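Side-chain contacts in putative sugar kinase PH1459 (Pyrococcus horikoshii, PDB 3EWM), which probably phosphorylates a sugar, perhaps fructose, at the expense of ATP, as a member of the PfkB carbohydrate kinase family: residues Glu124-Asn129 against Gly256-Lys261; Glu174-Leu179 against Gln202-Lys207; Thr212-Gly217 against Arg222-Glu227; Ala272-Ala277 against Tyr297-Glu302. All coordinates share one frame; numbering follows the deposited sequence.

Contact 1: Glu124-Asn129 against Gly256-Lys261; sequences EAKIVN and GILKLK
Ile127 reaches from the inner strand 127-131 to the last turn of helix 245-259, and its long branch makes most of the contact. Its CB points at the helix. From there CG1 stands beside the backbone N, anti to the carbonyl carbon (chi1 -53°), and the chain then runs on fully extended, which carries CD1 straight out from the strand. Only this tip arrives: CD1 lies 4.1 Å from Leu258 CB and 4.2 Å from Ile257 CG2, resting where two successive helix residues leave the backbone. Leu258 answers from its own side, bringing CD1 to 3.8 Å from CB of Lys126; the lysine bends at chi2, and the rest of its chain heads away from the helix. No hydrogen bond crosses; the contact is van der Waals packing. Beyond the pair, Leu258 also touches Ser2 and Val48, while Ile257 leans on Leu268 of helix 265-279. Strand 127-131 runs parallel between strands 3-7 and 156-160, so the arrangement is helix-on-sheet packing in the alpha/beta ribokinase-like fold.

Contact 2: Glu174-Leu179 against Gln202-Lys207; sequences EMIKVL and QGVEVK
Ile176, on helix 172-185, packs with both of its branches against Val204 and Gln202. The contact joins that helix to the loop linking helix 193-200 with strand 211-215 in the ribokinase-like alpha/beta fold. The first shell has two members: CG2 of Ile176 meets CG2 of Val204 at 3.8 Å, and the other branch lies against the amide of Gln202, the two side chains crossing at about a right angle. Gln202 meets the isoleucine with its amide group by van der Waals contact and not by a hydrogen bond. Its NE2 is already engaged by the carbonyl O of Tyr198, one turn back in helix 193-200, which fixes the amide over the isoleucine. Further out, Gly203, with positive phi, is the C-prime residue of a Schellman motif closing that helix: Val204 N bonds back to Leu199 O and Gly203 N to Glu200 O. The reversal turns Val204 inward, while Leu199 itself touches Ile176, Leu179 and Val206. In Ile176 CG1 sits beside the backbone N (chi1 -73°), and a bend at chi2 (-64°) brings CD1 to 3.5 Å from Gln202 NE2 and 3.6 Å from Gln202 OE1.

Contact 3: Thr212-Gly217 against Arg222-Glu227; sequences TAITLG and RLIKNE
The guanidinium of Arg222 carries Leu216 on one face: CD1 sits 3.8 Å above the plane, displaced toward the rim, and the two side chains cross at about a right angle. The other methyl, CD2, comes to 3.6 Å from NH1, so both methyls lie on the same side of the group, CD1 toward NH2 and CD2 toward NH1. Arg222 gets there with CG anti to the backbone N and a bend at chi3 (-49°), and its NE is held in a salt bridge with OD2 of Asp231 on strand 228-233. Swapping Leu216 for an alanine would take both methyls off the guanidinium and would probably leave that group freer to turn.

Beneath this lies an antiparallel beta hairpin. Thr212 with Ile224 and Ile214 with Arg222 are hydrogen-bonded pairs, each closed by two backbone bonds; Ile224 N to Thr212 O is 2.7 Å and nearly straight at 170°. Ala213 and Leu223 form the non-hydrogen-bonded pair between them, with CB of Ala213 3.7 Å from CD2 of Leu223. On the face shared by Thr212, Ile214, Arg222 and Ile224, CG1 of Ile214 meets CD1 of Ile224 at 3.5 Å. A water bridges Thr212 OG1 (2.7 Å) and the carbonyl O of Ile224, to which it donates; OG1 also bonds Gly208 N.

The ladder is thus apolar where Ala213 and Leu223 meet helix 245-259 and mixed on the other face. Its paired backbones probably fix the path of the strand that ends at Thr215, an ATP-binding residue itself bonded to Ala191 of the neighbouring strand.

Contact 4: Ala272-Ala277 against Tyr297-Glu302; sequences ANLVAA and YKEARE
Tyr297, at the N-cap position of helix 298-304, is the first residue of its segment to meet Leu274 of helix 265-279. Its CB lies 3.5 Å from CD2 of the leucine, while the ring turns one face to the other methyl: CD1 is 4.2 Å from the ring centroid and 18° off the ring normal, a CH-pi contact displaced toward the CG-CD1 bond. Next along, Lys298 points away from Leu274, and its NZ forms a salt bridge to OE1 of Glu299 at 3.3 Å, a weak hydrogen bond. Glu299 adds only its aliphatic root, CB, at 4.1 Å from CD2 of Leu274; its chain then bends at chi2. One residue on, Ala300 completes the set with its CB 3.7 Å from that same CD2. At the end of the segment, Glu302 ties the same two helices through a salt bridge with Lys267.

Everything thus converges on one leucine. With CG anti to the backbone N (chi1 171°) and chi2 at 68°, Leu274 spreads its methyls, CD1 to the ring and CD2 into the first turn of the facing helix. Cutting this residue back to an alanine would probably open a gap between the helices and deprive the tyrosine of the methyl on that ring face.

Leu294 of the short helix 291-294 touches both Leu274 and Ala300, and Phe271 also reaches Ala300. Through Ala272 and Val275, helix 265-279 leans on helix 245-259; it thus lies between helix 245-259 and helix 298-304.

Contact 3 alone is joined by hydrogen bonds, along the backbones of two sheet strands, with apolar pairs on both faces. The other three have no hydrogen bond across them and centre on one branched aliphatic residue, set against an amide in contact 2 and an aromatic face in contact 4. Contact 1 reaches the same sheet as contact 3 but joins a strand to a helix, whereas contact 2 ties a helix to a loop and contact 4 a helix to a helix. None is wholly buried; each of those three mixes buried and exposed residues, while contact 3 has no fully exposed one among its touching residues. Contacts 2 and 3 meet where Lys207 NZ probably bonds Asn226 O.

Contact 1: Glu124-Asn129 against Gly256-Lys261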
# COMPACT_ATOMS: atom_id res chain seq x y z
N GLU A 124 -31.32 -8.82 -5.71
CA GLU A 124 -31.61 -8.73 -7.13
C GLU A 124 -30.82 -9.77 -7.92
O GLU A 124 -31.28 -10.28 -8.95
CB GLU A 124 -31.29 -7.33 -7.65
CG GLU A 124 -31.78 -7.09 -9.08
CD GLU A 124 -31.37 -5.74 -9.66
OE1 GLU A 124 -30.87 -4.87 -8.89
OE2 GLU A 124 -31.56 -5.55 -10.89
N ALA A 125 -29.61 -10.09 -7.44
CA ALA A 125 -28.68 -10.92 -8.20
C ALA A 125 -29.24 -12.31 -8.44
O ALA A 125 -29.78 -12.94 -7.53
CB ALA A 125 -27.35 -11.01 -7.47
N LYS A 126 -29.10 -12.80 -9.66
CA LYS A 126 -29.37 -14.20 -9.97
C LYS A 126 -28.17 -15.08 -9.64
O LYS A 126 -28.32 -16.25 -9.28
CB LYS A 126 -29.75 -14.36 -11.44
CG LYS A 126 -31.01 -13.59 -11.85
CD LYS A 126 -32.24 -14.11 -11.14
CE LYS A 126 -33.49 -13.45 -11.72
NZ LYS A 126 -34.71 -13.85 -10.97
N ILE A 127 -26.98 -14.51 -9.82
CA ILE A 127 -25.74 -15.15 -9.41
C ILE A 127 -24.96 -14.18 -8.54
O ILE A 127 -24.85 -12.99 -8.86
CB ILE A 127 -24.86 -15.57 -10.60
CG1 ILE A 127 -25.66 -16.43 -11.59
CG2 ILE A 127 -23.57 -16.30 -10.11
CD1 ILE A 127 -24.86 -16.90 -12.77
N VAL A 128 -24.44 -14.69 -7.43
CA VAL A 128 -23.53 -13.93 -6.57
C VAL A 128 -22.16 -14.61 -6.55
O VAL A 128 -22.03 -15.80 -6.26
CB VAL A 128 -24.07 -13.74 -5.14
CG1 VAL A 128 -23.05 -13.05 -4.24
CG2 VAL A 128 -25.36 -12.94 -5.17
N ASN A 129 -21.15 -13.84 -6.88
CA ASN A 129 -19.81 -14.36 -7.04
C ASN A 129 -18.91 -13.87 -5.90
O ASN A 129 -18.88 -12.68 -5.59
CB ASN A 129 -19.26 -13.86 -8.38
CG ASN A 129 -17.81 -14.09 -8.53
OD1 ASN A 129 -17.34 -15.22 -8.38
ND2 ASN A 129 -17.07 -13.04 -8.80
N GLY A 256 -22.45 -17.57 -19.05
CA GLY A 256 -22.95 -18.80 -19.68
C GLY A 256 -24.06 -19.48 -18.90
O GLY A 256 -25.13 -19.80 -19.45
N ILE A 257 -23.82 -19.71 -17.62
CA ILE A 257 -24.80 -20.31 -16.74
C ILE A 257 -26.08 -19.45 -16.70
O ILE A 257 -27.21 -19.97 -16.76
CB ILE A 257 -24.21 -20.50 -15.33
CG1 ILE A 257 -23.18 -21.63 -15.36
CG2 ILE A 257 -25.32 -20.78 -14.30
CD1 ILE A 257 -22.19 -21.61 -14.20
N LEU A 258 -25.91 -18.13 -16.62
CA LEU A 258 -27.05 -17.23 -16.62
C LEU A 258 -27.86 -17.31 -17.93
O LEU A 258 -29.08 -17.32 -17.91
CB LEU A 258 -26.58 -15.80 -16.37
CG LEU A 258 -27.68 -14.73 -16.32
CD1 LEU A 258 -28.40 -14.76 -14.95
CD2 LEU A 258 -27.07 -13.37 -16.58
N LYS A 259 -27.16 -17.35 -19.06
CA LYS A 259 -27.80 -17.23 -20.36
C LYS A 259 -28.36 -18.55 -20.94
O LYS A 259 -29.37 -18.54 -21.64
CB LYS A 259 -26.85 -16.60 -21.38
CG LYS A 259 -26.50 -15.17 -21.08
CD LYS A 259 -27.66 -14.23 -21.32
CE LYS A 259 -27.13 -12.84 -21.56
NZ LYS A 259 -25.83 -12.93 -22.30
N LEU A 260 -27.70 -19.67 -20.66
CA LEU A 260 -28.10 -20.94 -21.24
C LEU A 260 -29.37 -21.47 -20.56
O LEU A 260 -29.62 -21.15 -19.40
CB LEU A 260 -26.97 -21.97 -21.19
CG LEU A 260 -25.73 -21.64 -22.04
CD1 LEU A 260 -24.55 -22.54 -21.69
CD2 LEU A 260 -26.06 -21.67 -23.55
N LYS A 261 -30.16 -22.25 -21.31
CA LYS A 261 -31.38 -22.88 -20.78
C LYS A 261 -31.04 -23.74 -19.59
O LYS A 261 -31.53 -23.51 -18.48
CB LYS A 261 -32.04 -23.78 -21.84
CG LYS A 261 -32.67 -23.06 -23.03
CD LYS A 261 -33.44 -24.09 -23.90
CE LYS A 261 -33.16 -23.91 -25.40
NZ LYS A 261 -33.39 -22.51 -25.88

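Contact 2: Glu174-Leu179 against Gln202-Lys207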
# COMPACT_ATOMS: atom_id res chain seq x y z
N GLU A 174 -8.37 -22.04 10.40
CA GLU A 174 -9.51 -21.20 10.08
C GLU A 174 -9.77 -21.19 8.57
O GLU A 174 -10.92 -21.24 8.14
CB GLU A 174 -9.33 -19.78 10.61
CG GLU A 174 -10.64 -19.10 10.99
CD GLU A 174 -11.55 -19.95 11.91
OE1 GLU A 174 -11.09 -20.96 12.50
OE2 GLU A 174 -12.73 -19.59 12.05
N MSE A 175 -8.70 -21.17 7.79
CA MSE A 175 -8.77 -21.14 6.33
C MSE A 175 -9.47 -22.36 5.76
O MSE A 175 -10.36 -22.24 4.92
CB MSE A 175 -7.38 -21.08 5.73
CG MSE A 175 -7.40 -21.08 4.22
SE MSE A 175 -5.67 -21.46 3.48
CE MSE A 175 -5.68 -23.40 3.71
N ILE A 176 -9.05 -23.54 6.21
CA ILE A 176 -9.65 -24.79 5.78
C ILE A 176 -11.13 -24.83 6.13
O ILE A 176 -11.94 -25.32 5.35
CB ILE A 176 -8.88 -25.99 6.39
CG1 ILE A 176 -7.53 -26.15 5.70
CG2 ILE A 176 -9.72 -27.26 6.33
CD1 ILE A 176 -7.62 -26.50 4.21
N LYS A 177 -11.48 -24.30 7.30
CA LYS A 177 -12.87 -24.25 7.74
C LYS A 177 -13.70 -23.31 6.88
O LYS A 177 -14.79 -23.67 6.42
CB LYS A 177 -12.95 -23.85 9.21
CG LYS A 177 -12.45 -24.96 10.15
CD LYS A 177 -12.67 -24.63 11.61
CE LYS A 177 -11.74 -25.46 12.49
NZ LYS A 177 -12.11 -25.36 13.93
N VAL A 178 -13.19 -22.11 6.64
CA VAL A 178 -13.95 -21.12 5.86
C VAL A 178 -14.02 -21.51 4.38
O VAL A 178 -15.04 -21.29 3.75
CB VAL A 178 -13.42 -19.67 6.00
CG1 VAL A 178 -13.36 -19.26 7.48
CG2 VAL A 178 -12.08 -19.53 5.37
N LEU A 179 -12.94 -22.08 3.84
CA LEU A 179 -12.96 -22.55 2.46
C LEU A 179 -13.96 -23.67 2.29
O LEU A 179 -14.73 -23.66 1.35
CB LEU A 179 -11.58 -23.01 1.98
CG LEU A 179 -10.49 -21.94 1.82
CD1 LEU A 179 -9.20 -22.60 1.34
CD2 LEU A 179 -10.88 -20.83 0.88
N GLN A 202 -6.99 -32.40 2.47
CA GLN A 202 -7.31 -32.03 3.84
C GLN A 202 -8.79 -32.24 4.13
O GLN A 202 -9.35 -31.66 5.06
CB GLN A 202 -6.89 -30.59 4.10
CG GLN A 202 -5.43 -30.40 3.86
CD GLN A 202 -5.01 -28.98 4.02
OE1 GLN A 202 -4.79 -28.51 5.13
NE2 GLN A 202 -4.89 -28.28 2.90
N GLY A 203 -9.39 -33.12 3.32
CA GLY A 203 -10.75 -33.58 3.53
C GLY A 203 -11.80 -32.56 3.12
O GLY A 203 -12.96 -32.70 3.49
N VAL A 204 -11.39 -31.54 2.36
CA VAL A 204 -12.32 -30.57 1.81
C VAL A 204 -12.58 -30.92 0.36
O VAL A 204 -11.72 -30.72 -0.49
CB VAL A 204 -11.79 -29.10 1.90
CG1 VAL A 204 -12.78 -28.12 1.25
CG2 VAL A 204 -11.50 -28.71 3.34
N GLU A 205 -13.77 -31.46 0.09
CA GLU A 205 -14.21 -31.71 -1.27
C GLU A 205 -14.30 -30.38 -2.05
O GLU A 205 -14.89 -29.42 -1.59
CB GLU A 205 -15.54 -32.47 -1.26
CG GLU A 205 -16.21 -32.61 -2.63
CD GLU A 205 -17.06 -33.88 -2.79
OE1 GLU A 205 -16.90 -34.58 -3.82
OE2 GLU A 205 -17.88 -34.19 -1.91
N VAL A 206 -13.68 -30.34 -3.22
CA VAL A 206 -13.70 -29.13 -4.03
C VAL A 206 -14.67 -29.36 -5.18
O VAL A 206 -14.29 -29.74 -6.30
CB VAL A 206 -12.31 -28.70 -4.51
CG1 VAL A 206 -12.41 -27.40 -5.33
CG2 VAL A 206 -11.37 -28.52 -3.32
N LYS A 207 -15.93 -29.12 -4.88
CA LYS A 207 -17.02 -29.41 -5.77
C LYS A 207 -18.10 -28.41 -5.45
O LYS A 207 -18.42 -28.20 -4.26
CB LYS A 207 -17.54 -30.83 -5.49
CG LYS A 207 -18.77 -31.27 -6.27
CD LYS A 207 -19.12 -32.75 -5.99
CE LYS A 207 -19.98 -33.33 -7.12
NZ LYS A 207 -19.35 -33.17 -8.49

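Contact 3: Thr212-Gly217 against Arg222-Glu227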
# COMPACT_ATOMS: atom_id res chain seq x y z
N THR A 212 -18.65 -27.67 -11.12
CA THR A 212 -17.28 -27.41 -10.72
C THR A 212 -16.47 -27.16 -11.97
O THR A 212 -16.55 -27.93 -12.94
CB THR A 212 -16.71 -28.61 -9.94
OG1 THR A 212 -17.62 -28.95 -8.90
CG2 THR A 212 -15.38 -28.27 -9.34
N ALA A 213 -15.69 -26.08 -11.95
CA ALA A 213 -14.78 -25.78 -13.04
C ALA A 213 -13.39 -25.92 -12.48
O ALA A 213 -13.02 -25.22 -11.54
CB ALA A 213 -15.01 -24.37 -13.57
N ILE A 214 -12.64 -26.87 -13.03
CA ILE A 214 -11.28 -27.08 -12.58
C ILE A 214 -10.36 -26.59 -13.67
O ILE A 214 -10.39 -27.11 -14.79
CB ILE A 214 -10.96 -28.58 -12.22
CG1 ILE A 214 -11.85 -29.10 -11.07
CG2 ILE A 214 -9.50 -28.74 -11.83
CD1 ILE A 214 -11.93 -28.20 -9.83
N THR A 215 -9.55 -25.59 -13.34
CA THR A 215 -8.61 -25.03 -14.30
C THR A 215 -7.31 -25.85 -14.32
O THR A 215 -6.81 -26.31 -13.28
CB THR A 215 -8.34 -23.54 -14.02
OG1 THR A 215 -7.80 -23.38 -12.70
CG2 THR A 215 -9.65 -22.72 -14.13
N LEU A 216 -6.78 -26.03 -15.52
CA LEU A 216 -5.54 -26.78 -15.67
C LEU A 216 -4.44 -25.88 -16.26
O LEU A 216 -3.55 -26.33 -16.97
CB LEU A 216 -5.79 -28.07 -16.48
CG LEU A 216 -7.08 -28.87 -16.17
CD1 LEU A 216 -7.41 -29.88 -17.27
CD2 LEU A 216 -7.09 -29.57 -14.79
N GLY A 217 -4.52 -24.59 -15.94
CA GLY A 217 -3.58 -23.58 -16.42
C GLY A 217 -3.71 -23.32 -17.91
O GLY A 217 -4.82 -23.16 -18.43
N ARG A 222 -11.67 -28.16 -17.06
CA ARG A 222 -12.57 -29.29 -16.98
C ARG A 222 -13.83 -28.84 -16.26
O ARG A 222 -13.77 -28.10 -15.29
CB ARG A 222 -11.84 -30.41 -16.25
CG ARG A 222 -12.67 -31.46 -15.56
CD ARG A 222 -11.75 -32.46 -14.81
NE ARG A 222 -10.67 -32.94 -15.66
CZ ARG A 222 -9.38 -32.99 -15.34
NH1 ARG A 222 -8.94 -32.61 -14.14
NH2 ARG A 222 -8.50 -33.44 -16.22
N LEU A 223 -14.98 -29.25 -16.77
CA LEU A 223 -16.25 -28.93 -16.13
C LEU A 223 -16.85 -30.20 -15.61
O LEU A 223 -16.99 -31.17 -16.34
CB LEU A 223 -17.22 -28.26 -17.10
CG LEU A 223 -16.78 -26.90 -17.65
CD1 LEU A 223 -17.85 -26.39 -18.58
CD2 LEU A 223 -16.49 -25.92 -16.54
N ILE A 224 -17.18 -30.19 -14.33
CA ILE A 224 -17.73 -31.37 -13.67
C ILE A 224 -19.14 -31.08 -13.17
O ILE A 224 -19.37 -30.10 -12.44
CB ILE A 224 -16.84 -31.82 -12.50
CG1 ILE A 224 -15.42 -32.03 -12.99
CG2 ILE A 224 -17.40 -33.10 -11.86
CD1 ILE A 224 -14.42 -31.21 -12.25
N LYS A 225 -20.07 -31.92 -13.58
CA LYS A 225 -21.40 -31.92 -12.99
C LYS A 225 -21.73 -33.35 -12.59
O LYS A 225 -21.75 -34.26 -13.43
CB LYS A 225 -22.45 -31.35 -13.93
CG LYS A 225 -23.83 -31.29 -13.29
CD LYS A 225 -24.71 -30.24 -13.92
CE LYS A 225 -26.03 -30.12 -13.14
NZ LYS A 225 -25.84 -29.82 -11.68
N ASN A 226 -21.97 -33.53 -11.29
CA ASN A 226 -22.13 -34.86 -10.69
C ASN A 226 -20.95 -35.75 -11.04
O ASN A 226 -19.83 -35.51 -10.58
CB ASN A 226 -23.47 -35.47 -11.08
CG ASN A 226 -24.63 -34.56 -10.77
OD1 ASN A 226 -25.50 -34.32 -11.61
ND2 ASN A 226 -24.65 -34.02 -9.56
N GLU A 227 -21.19 -36.75 -11.89
CA GLU A 227 -20.14 -37.68 -12.32
C GLU A 227 -19.60 -37.29 -13.69
O GLU A 227 -18.54 -37.77 -14.10
CB GLU A 227 -20.68 -39.12 -12.38
CG GLU A 227 -22.06 -39.33 -11.75
CD GLU A 227 -23.20 -39.07 -12.72
OE1 GLU A 227 -23.88 -40.05 -13.12
OE2 GLU A 227 -23.42 -37.90 -13.11
O HOH W 1 -19.55 -30.60 -9.88

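Contact 4: Ala272-Ala277 against Tyr297-Glu302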
# COMPACT_ATOMS: atom_id res chain seq x y z
N ALA A 272 -16.75 -20.54 -22.52
CA ALA A 272 -15.73 -20.13 -21.56
C ALA A 272 -14.33 -20.28 -22.14
O ALA A 272 -13.47 -19.42 -21.94
CB ALA A 272 -15.89 -20.90 -20.24
N ASN A 273 -14.13 -21.34 -22.92
CA ASN A 273 -12.84 -21.54 -23.58
C ASN A 273 -12.52 -20.39 -24.53
O ASN A 273 -11.41 -19.86 -24.52
CB ASN A 273 -12.82 -22.88 -24.34
CG ASN A 273 -11.40 -23.33 -24.69
OD1 ASN A 273 -10.43 -22.97 -24.02
ND2 ASN A 273 -11.29 -24.13 -25.73
N LEU A 274 -13.51 -19.99 -25.35
CA LEU A 274 -13.33 -18.92 -26.33
C LEU A 274 -13.04 -17.59 -25.65
O LEU A 274 -12.14 -16.87 -26.06
CB LEU A 274 -14.56 -18.80 -27.24
CG LEU A 274 -14.60 -17.59 -28.17
CD1 LEU A 274 -13.52 -17.67 -29.23
CD2 LEU A 274 -15.97 -17.43 -28.80
N VAL A 275 -13.81 -17.28 -24.61
CA VAL A 275 -13.59 -16.06 -23.84
C VAL A 275 -12.18 -16.01 -23.24
O VAL A 275 -11.48 -15.01 -23.41
CB VAL A 275 -14.67 -15.85 -22.77
CG1 VAL A 275 -14.29 -14.63 -21.82
CG2 VAL A 275 -16.02 -15.65 -23.44
N ALA A 276 -11.78 -17.10 -22.57
CA ALA A 276 -10.43 -17.20 -22.02
C ALA A 276 -9.38 -17.06 -23.12
O ALA A 276 -8.42 -16.29 -22.96
CB ALA A 276 -10.22 -18.51 -21.25
N ALA A 277 -9.56 -17.78 -24.22
CA ALA A 277 -8.60 -17.74 -25.33
C ALA A 277 -8.44 -16.30 -25.82
O ALA A 277 -7.33 -15.78 -25.92
CB ALA A 277 -9.07 -18.64 -26.48
N TYR A 297 -17.91 -15.02 -33.40
CA TYR A 297 -17.65 -16.46 -33.26
C TYR A 297 -18.92 -17.20 -32.90
O TYR A 297 -19.73 -16.70 -32.11
CB TYR A 297 -16.61 -16.72 -32.17
CG TYR A 297 -15.28 -16.06 -32.43
CD1 TYR A 297 -14.27 -16.75 -33.09
CD2 TYR A 297 -15.04 -14.74 -32.04
CE1 TYR A 297 -13.03 -16.14 -33.34
CE2 TYR A 297 -13.82 -14.12 -32.29
CZ TYR A 297 -12.82 -14.82 -32.94
OH TYR A 297 -11.61 -14.21 -33.18
N LYS A 298 -19.09 -18.39 -33.45
CA LYS A 298 -20.33 -19.14 -33.24
C LYS A 298 -20.43 -19.72 -31.83
O LYS A 298 -21.52 -19.85 -31.29
CB LYS A 298 -20.54 -20.21 -34.34
CG LYS A 298 -20.18 -21.66 -33.98
CD LYS A 298 -18.90 -22.12 -34.65
CE LYS A 298 -18.77 -23.64 -34.58
NZ LYS A 298 -17.50 -24.14 -35.17
N GLU A 299 -19.28 -20.04 -31.22
CA GLU A 299 -19.24 -20.57 -29.85
C GLU A 299 -19.78 -19.56 -28.83
O GLU A 299 -20.24 -19.93 -27.75
CB GLU A 299 -17.82 -20.98 -29.45
CG GLU A 299 -17.19 -22.10 -30.30
CD GLU A 299 -16.69 -21.61 -31.65
OE1 GLU A 299 -16.39 -22.46 -32.51
OE2 GLU A 299 -16.61 -20.38 -31.86
N ALA A 300 -19.72 -18.28 -29.19
CA ALA A 300 -20.20 -17.20 -28.34
C ALA A 300 -21.64 -16.87 -28.66
O ALA A 300 -22.40 -16.52 -27.77
CB ALA A 300 -19.35 -15.98 -28.48
N ARG A 301 -22.00 -16.98 -29.94
CA ARG A 301 -23.38 -16.71 -30.37
C ARG A 301 -24.39 -17.66 -29.73
O ARG A 301 -25.52 -17.28 -29.46
CB ARG A 301 -23.48 -16.73 -31.89
CG ARG A 301 -22.95 -15.46 -32.54
CD ARG A 301 -23.43 -15.33 -33.98
NE ARG A 301 -22.96 -16.42 -34.83
CZ ARG A 301 -21.79 -16.45 -35.47
NH1 ARG A 301 -20.93 -15.44 -35.36
NH2 ARG A 301 -21.48 -17.49 -36.21
N GLU A 302 -23.97 -18.88 -29.45
CA GLU A 302 -24.80 -19.83 -28.73
C GLU A 302 -25.29 -19.24 -27.39
O GLU A 302 -26.48 -19.30 -27.06
CB GLU A 302 -24.02 -21.12 -28.50
CG GLU A 302 -24.80 -22.16 -27.74
CD GLU A 302 -25.73 -22.95 -28.64
OE1 GLU A 302 -25.26 -23.48 -29.68
OE2 GLU A 302 -26.93 -23.04 -28.28